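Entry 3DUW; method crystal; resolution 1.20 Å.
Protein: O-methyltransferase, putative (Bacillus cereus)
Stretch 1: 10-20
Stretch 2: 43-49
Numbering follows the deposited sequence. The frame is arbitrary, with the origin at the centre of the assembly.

Stretch 1 10-20: VDQYVSDVLIP
Stretch 2, residues 43-49: SPTQGKF

How do the two backbones lie against each other? Residues 10-18 form the last turns of a helix; from Val-10 to Asp-16 phi/psi stay near -62/-44, then phi widens to -83 at Val-17 and -96 at Leu-18, and Ile-19 breaks away at -122/102. Residues 44-49 begin a second helix. Its axis comes within 10.3 Å of the first, and the N-to-C directions differ by 51°. In register, Ser-15 and Thr-45 stand nearest, their CA atoms 6.4 Å apart.

How does the second helix start? Ser-43, at phi/psi -73/166 with chi1 p, is its N-cap: Gln-46 N donates to Ser-43 OG at 3.2 Å. The exchange is reciprocal, because Ser-43 N donates to Gln-46 OE1 at 3.0 Å.

What joins the end of the first helix to the second? Lys-48, with all four chi angles t, extends far enough for NZ to donate to Leu-18 O at 2.9 Å, the one direct hydrogen bond across the contact. Along the way its CD lies 3.8 Å from Ile-19 CG1. Ile-19, chi1 m and chi2 t, sends CD1 to 3.7 Å from Pro-44 O and 4.2 Å from Pro-44 CB.

What fills the middle? Thr-45, chi1 p, points its CB toward the first helix, and its methyl CG2 packs 3.7 Å from Val-14 CG1 (Val-14 chi1 t) and 4.1 Å from Ile-19 CD1.

How does Asp-11 reach the second helix? Its chi1 of -104° lies between wells, and Asp-11 OD2 stays 3.8 Å from Thr-45 OG1, and waters link the two stretches there. Water 1 donates to Asp-11 OD2 at 2.7 Å and also bonds Ser-43 OG at 2.7 Å; water 2 lies 2.6 Å from Asp-11 OD1, to which it can donate, and 2.7 Å from Thr-45 OG1, to which it is also hydrogen-bonded, with more acceptors around it than it has protons.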

ATOM      1  N   VAL A  10     -12.159  -6.469  12.556  1.00  9.43           N
ATOM      2  CA  VAL A  10     -10.715  -6.327  12.437  1.00  9.04           C
ATOM      3  C   VAL A  10     -10.368  -4.873  12.116  1.00  7.97           C
ATOM      4  O   VAL A  10      -9.428  -4.322  12.684  1.00  8.63           O
ATOM      5  CB  VAL A  10     -10.145  -7.271  11.354  1.00  8.39           C
ATOM      6  CG1 VAL A  10      -8.663  -6.982  11.136  1.00  9.28           C
ATOM      7  CG2 VAL A  10     -10.332  -8.718  11.789  1.00  9.52           C
ATOM      8  N   ASP A  11     -11.134  -4.243  11.225  1.00  8.20           N
ATOM      9  CA  ASP A  11     -10.878  -2.847  10.884  1.00  8.14           C
ATOM     10  C   ASP A  11     -11.091  -1.957  12.107  1.00  8.61           C
ATOM     11  O   ASP A  11     -10.377  -0.974  12.297  1.00  8.53           O
ATOM     12  CB  ASP A  11     -11.786  -2.400   9.731  1.00  9.14           C
ATOM     13  CG  ASP A  11     -11.043  -2.301   8.406  1.00  8.02           C
ATOM     14  OD1 ASP A  11      -9.902  -2.806   8.309  1.00  9.53           O
ATOM     15  OD2 ASP A  11     -11.609  -1.715   7.458  1.00 10.06           O
ATOM     16  N   GLN A  12     -12.067  -2.308  12.939  1.00  8.87           N
ATOM     17  CA  GLN A  12     -12.341  -1.532  14.146  1.00  9.19           C
ATOM     18  C   GLN A  12     -11.139  -1.628  15.083  1.00  9.12           C
ATOM     19  O   GLN A  12     -10.750  -0.647  15.712  1.00  9.36           O
ATOM     20  CB  GLN A  12     -13.593  -2.056  14.860  1.00 11.52           C
ATOM     21  CG  GLN A  12     -14.028  -1.212  16.056  1.00 15.21           C
ATOM     22  CD  GLN A  12     -14.461   0.184  15.654  1.00 18.35           C
ATOM     23  OE1 GLN A  12     -15.359   0.354  14.827  1.00 20.09           O
ATOM     24  NE2 GLN A  12     -13.827   1.192  16.239  1.00 19.12           N
ATOM     25  N   TYR A  13     -10.559  -2.820  15.175  1.00  8.59           N
ATOM     26  CA  TYR A  13      -9.384  -3.034  16.011  1.00  8.42           C
ATOM     27  C   TYR A  13      -8.216  -2.196  15.486  1.00  7.89           C
ATOM     28  O   TYR A  13      -7.570  -1.461  16.236  1.00  8.01           O
ATOM     29  CB  TYR A  13      -8.990  -4.514  16.001  1.00  9.90           C
ATOM     30  CG  TYR A  13      -7.658  -4.786  16.667  1.00 10.13           C
ATOM     31  CD1 TYR A  13      -7.543  -4.817  18.055  1.00 11.81           C
ATOM     32  CD2 TYR A  13      -6.500  -4.974  15.905  1.00 11.48           C
ATOM     33  CE1 TYR A  13      -6.310  -5.024  18.670  1.00 11.61           C
ATOM     34  CE2 TYR A  13      -5.260  -5.182  16.515  1.00 12.25           C
ATOM     35  CZ  TYR A  13      -5.176  -5.205  17.896  1.00 11.53           C
ATOM     36  OH  TYR A  13      -3.959  -5.408  18.509  1.00 13.39           O
ATOM     37  N   VAL A  14      -7.944  -2.320  14.189  1.00  7.66           N
ATOM     38  CA  VAL A  14      -6.849  -1.584  13.566  1.00  8.99           C
ATOM     39  C   VAL A  14      -6.993  -0.083  13.779  1.00  9.32           C
ATOM     40  O   VAL A  14      -6.039   0.591  14.162  1.00  9.31           O
ATOM     41  CB  VAL A  14      -6.774  -1.880  12.046  1.00  9.84           C
ATOM     42  CG1 VAL A  14      -5.735  -0.983  11.383  1.00  9.22           C
ATOM     43  CG2 VAL A  14      -6.424  -3.343  11.824  1.00 11.11           C
ATOM     44  N   SER A  15      -8.191   0.438  13.537  1.00  9.81           N
ATOM     45  CA  SER A  15      -8.440   1.864  13.706  1.00 11.08           C
ATOM     46  C   SER A  15      -8.301   2.279  15.169  1.00 10.32           C
ATOM     47  O   SER A  15      -7.663   3.286  15.475  1.00 10.60           O
ATOM     48  CB  SER A  15      -9.838   2.219  13.195  1.00 14.98           C
ATOM     49  OG  SER A  15     -10.057   3.618  13.247  1.00 22.06           O
ATOM     50  N   ASP A  16      -8.890   1.500  16.074  1.00 10.19           N
ATOM     51  CA  ASP A  16      -8.819   1.819  17.495  1.00 11.62           C
ATOM     52  C   ASP A  16      -7.389   1.946  17.992  1.00 10.53           C
ATOM     53  O   ASP A  16      -7.061   2.867  18.738  1.00 11.46           O
ATOM     54  CB  ASP A  16      -9.524   0.751  18.336  1.00 12.89           C
ATOM     55  CG  ASP A  16     -11.030   0.858  18.279  1.00 12.83           C
ATOM     56  OD1 ASP A  16     -11.539   1.918  17.861  1.00 15.03           O
ATOM     57  OD2 ASP A  16     -11.702  -0.122  18.668  1.00 14.54           O
ATOM     58  N   VAL A  17      -6.531   1.022  17.579  1.00  9.78           N
ATOM     59  CA  VAL A  17      -5.155   1.047  18.038  1.00  9.72           C
ATOM     60  C   VAL A  17      -4.213   1.976  17.277  1.00  8.99           C
ATOM     61  O   VAL A  17      -3.409   2.669  17.891  1.00  9.90           O
ATOM     62  CB  VAL A  17      -4.546  -0.379  18.040  1.00 11.29           C
ATOM     63  CG1 VAL A  17      -5.379  -1.295  18.919  1.00 14.57           C
ATOM     64  CG2 VAL A  17      -4.478  -0.925  16.625  1.00 15.69           C
ATOM     65  N   LEU A  18      -4.327   2.010  15.953  1.00  7.94           N
ATOM     66  CA  LEU A  18      -3.417   2.815  15.136  1.00  7.59           C
ATOM     67  C   LEU A  18      -3.859   4.209  14.724  1.00  8.39           C
ATOM     68  O   LEU A  18      -3.033   5.001  14.266  1.00  8.66           O
ATOM     69  CB  LEU A  18      -3.045   2.042  13.867  1.00  8.04           C
ATOM     70  CG  LEU A  18      -2.410   0.659  14.035  1.00  7.35           C
ATOM     71  CD1 LEU A  18      -2.068   0.092  12.667  1.00  8.42           C
ATOM     72  CD2 LEU A  18      -1.157   0.757  14.891  1.00  7.94           C
ATOM     73  N   ILE A  19      -5.143   4.517  14.869  1.00  8.21           N
ATOM     74  CA  ILE A  19      -5.632   5.828  14.458  1.00  8.47           C
ATOM     75  C   ILE A  19      -6.293   6.576  15.610  1.00  9.18           C
ATOM     76  O   ILE A  19      -7.434   6.293  15.975  1.00  9.98           O
ATOM     77  CB  ILE A  19      -6.630   5.688  13.283  1.00  8.85           C
ATOM     78  CG1 ILE A  19      -5.979   4.887  12.149  1.00  9.52           C
ATOM     79  CG2 ILE A  19      -7.058   7.067  12.783  1.00 10.83           C
ATOM     80  CD1 ILE A  19      -6.893   4.625  10.961  1.00 10.92           C
ATOM     81  N   PRO A  20      -5.575   7.543  16.202  1.00 10.72           N
ATOM     82  CA  PRO A  20      -6.122   8.320  17.318  1.00 11.17           C
ATOM     83  C   PRO A  20      -7.454   8.970  16.955  1.00 11.11           C
ATOM     84  O   PRO A  20      -7.682   9.348  15.802  1.00 10.54           O
ATOM     85  CB  PRO A  20      -5.029   9.350  17.585  1.00 12.35           C
ATOM     86  CG  PRO A  20      -3.778   8.603  17.223  1.00 13.26           C
ATOM     87  CD  PRO A  20      -4.175   7.921  15.935  1.00 11.47           C
ATOM     88  N   SER A  43     -12.401   4.262   3.754  1.00  7.43           N
ATOM     89  CA  SER A  43     -12.473   3.908   5.166  1.00  7.35           C
ATOM     90  C   SER A  43     -11.346   4.646   5.882  1.00  7.50           C
ATOM     91  O   SER A  43     -10.426   5.168   5.244  1.00  7.06           O
ATOM     92  CB  SER A  43     -12.271   2.405   5.345  1.00  8.39           C
ATOM     93  OG  SER A  43     -10.930   2.058   5.046  1.00  7.61           O
ATOM     94  N   PRO A  44     -11.396   4.701   7.221  1.00  7.91           N
ATOM     95  CA  PRO A  44     -10.330   5.396   7.946  1.00  8.02           C
ATOM     96  C   PRO A  44      -8.939   4.805   7.689  1.00  7.33           C
ATOM     97  O   PRO A  44      -7.965   5.546   7.532  1.00  7.14           O
ATOM     98  CB  PRO A  44     -10.755   5.250   9.403  1.00  9.28           C
ATOM     99  CG  PRO A  44     -12.251   5.239   9.311  1.00 10.16           C
ATOM    100  CD  PRO A  44     -12.497   4.330   8.126  1.00  8.06           C
ATOM    101  N   THR A  45      -8.842   3.477   7.650  1.00  6.86           N
ATOM    102  CA  THR A  45      -7.553   2.830   7.421  1.00  7.67           C
ATOM    103  C   THR A  45      -7.055   3.078   6.000  1.00  7.14           C
ATOM    104  O   THR A  45      -5.849   3.182   5.769  1.00  7.18           O
ATOM    105  CB  THR A  45      -7.622   1.312   7.701  1.00  7.15           C
ATOM    106  OG1 THR A  45      -8.707   0.731   6.971  1.00  9.49           O
ATOM    107  CG2 THR A  45      -7.820   1.059   9.190  1.00  9.21           C
ATOM    108  N   GLN A  46      -7.978   3.168   5.046  1.00  6.13           N
ATOM    109  CA  GLN A  46      -7.612   3.453   3.661  1.00  6.26           C
ATOM    110  C   GLN A  46      -7.172   4.917   3.576  1.00  7.11           C
ATOM    111  O   GLN A  46      -6.216   5.248   2.871  1.00  7.13           O
ATOM    112  CB  GLN A  46      -8.798   3.214   2.724  1.00  5.96           C
ATOM    113  CG  GLN A  46      -9.191   1.757   2.597  1.00  7.12           C
ATOM    114  CD  GLN A  46     -10.505   1.565   1.869  1.00  6.56           C
ATOM    115  OE1 GLN A  46     -11.222   2.524   1.586  1.00  6.99           O
ATOM    116  NE2 GLN A  46     -10.835   0.314   1.575  1.00  8.32           N
ATOM    117  N   GLY A  47      -7.878   5.794   4.285  1.00  6.63           N
ATOM    118  CA  GLY A  47      -7.503   7.195   4.279  1.00  7.69           C
ATOM    119  C   GLY A  47      -6.104   7.377   4.835  1.00  6.85           C
ATOM    120  O   GLY A  47      -5.302   8.128   4.277  1.00  7.53           O
ATOM    121  N   LYS A  48      -5.791   6.686   5.929  1.00  7.07           N
ATOM    122  CA  LYS A  48      -4.462   6.828   6.503  1.00  7.85           C
ATOM    123  C   LYS A  48      -3.412   6.229   5.579  1.00  7.34           C
ATOM    124  O   LYS A  48      -2.282   6.711   5.527  1.00  8.41           O
ATOM    125  CB  LYS A  48      -4.375   6.191   7.885  1.00  8.56           C
ATOM    126  CG  LYS A  48      -3.065   6.545   8.565  1.00  9.56           C
ATOM    127  CD  LYS A  48      -3.116   6.345  10.057  1.00 10.29           C
ATOM    128  CE  LYS A  48      -1.852   6.889  10.699  1.00 10.80           C
ATOM    129  NZ  LYS A  48      -1.876   6.689  12.166  1.00 11.05           N
ATOM    130  N   PHE A  49      -3.780   5.180   4.849  1.00  7.38           N
ATOM    131  CA  PHE A  49      -2.859   4.575   3.897  1.00  6.86           C
ATOM    132  C   PHE A  49      -2.492   5.650   2.872  1.00  6.81           C
ATOM    133  O   PHE A  49      -1.323   5.822   2.527  1.00  7.79           O
ATOM    134  CB  PHE A  49      -3.518   3.393   3.183  1.00  7.17           C
ATOM    135  CG  PHE A  49      -2.675   2.813   2.084  1.00  7.89           C
ATOM    136  CD1 PHE A  49      -1.647   1.919   2.371  1.00  9.86           C
ATOM    137  CD2 PHE A  49      -2.878   3.197   0.764  1.00 10.41           C
ATOM    138  CE1 PHE A  49      -0.833   1.419   1.352  1.00 11.49           C
ATOM    139  CE2 PHE A  49      -2.067   2.703  -0.258  1.00 11.87           C
ATOM    140  CZ  PHE A  49      -1.045   1.814   0.039  1.00 12.87           C
TER
HETATM  141  O   HOH W   1     -10.895  -0.644   5.065  1.00  8.41           O
HETATM  142  O   HOH W   2      -7.973  -1.865   6.824  1.00  9.38           O
HETATM  143  O   HOH W   3     -11.141   1.222   8.372  1.00 14.91           O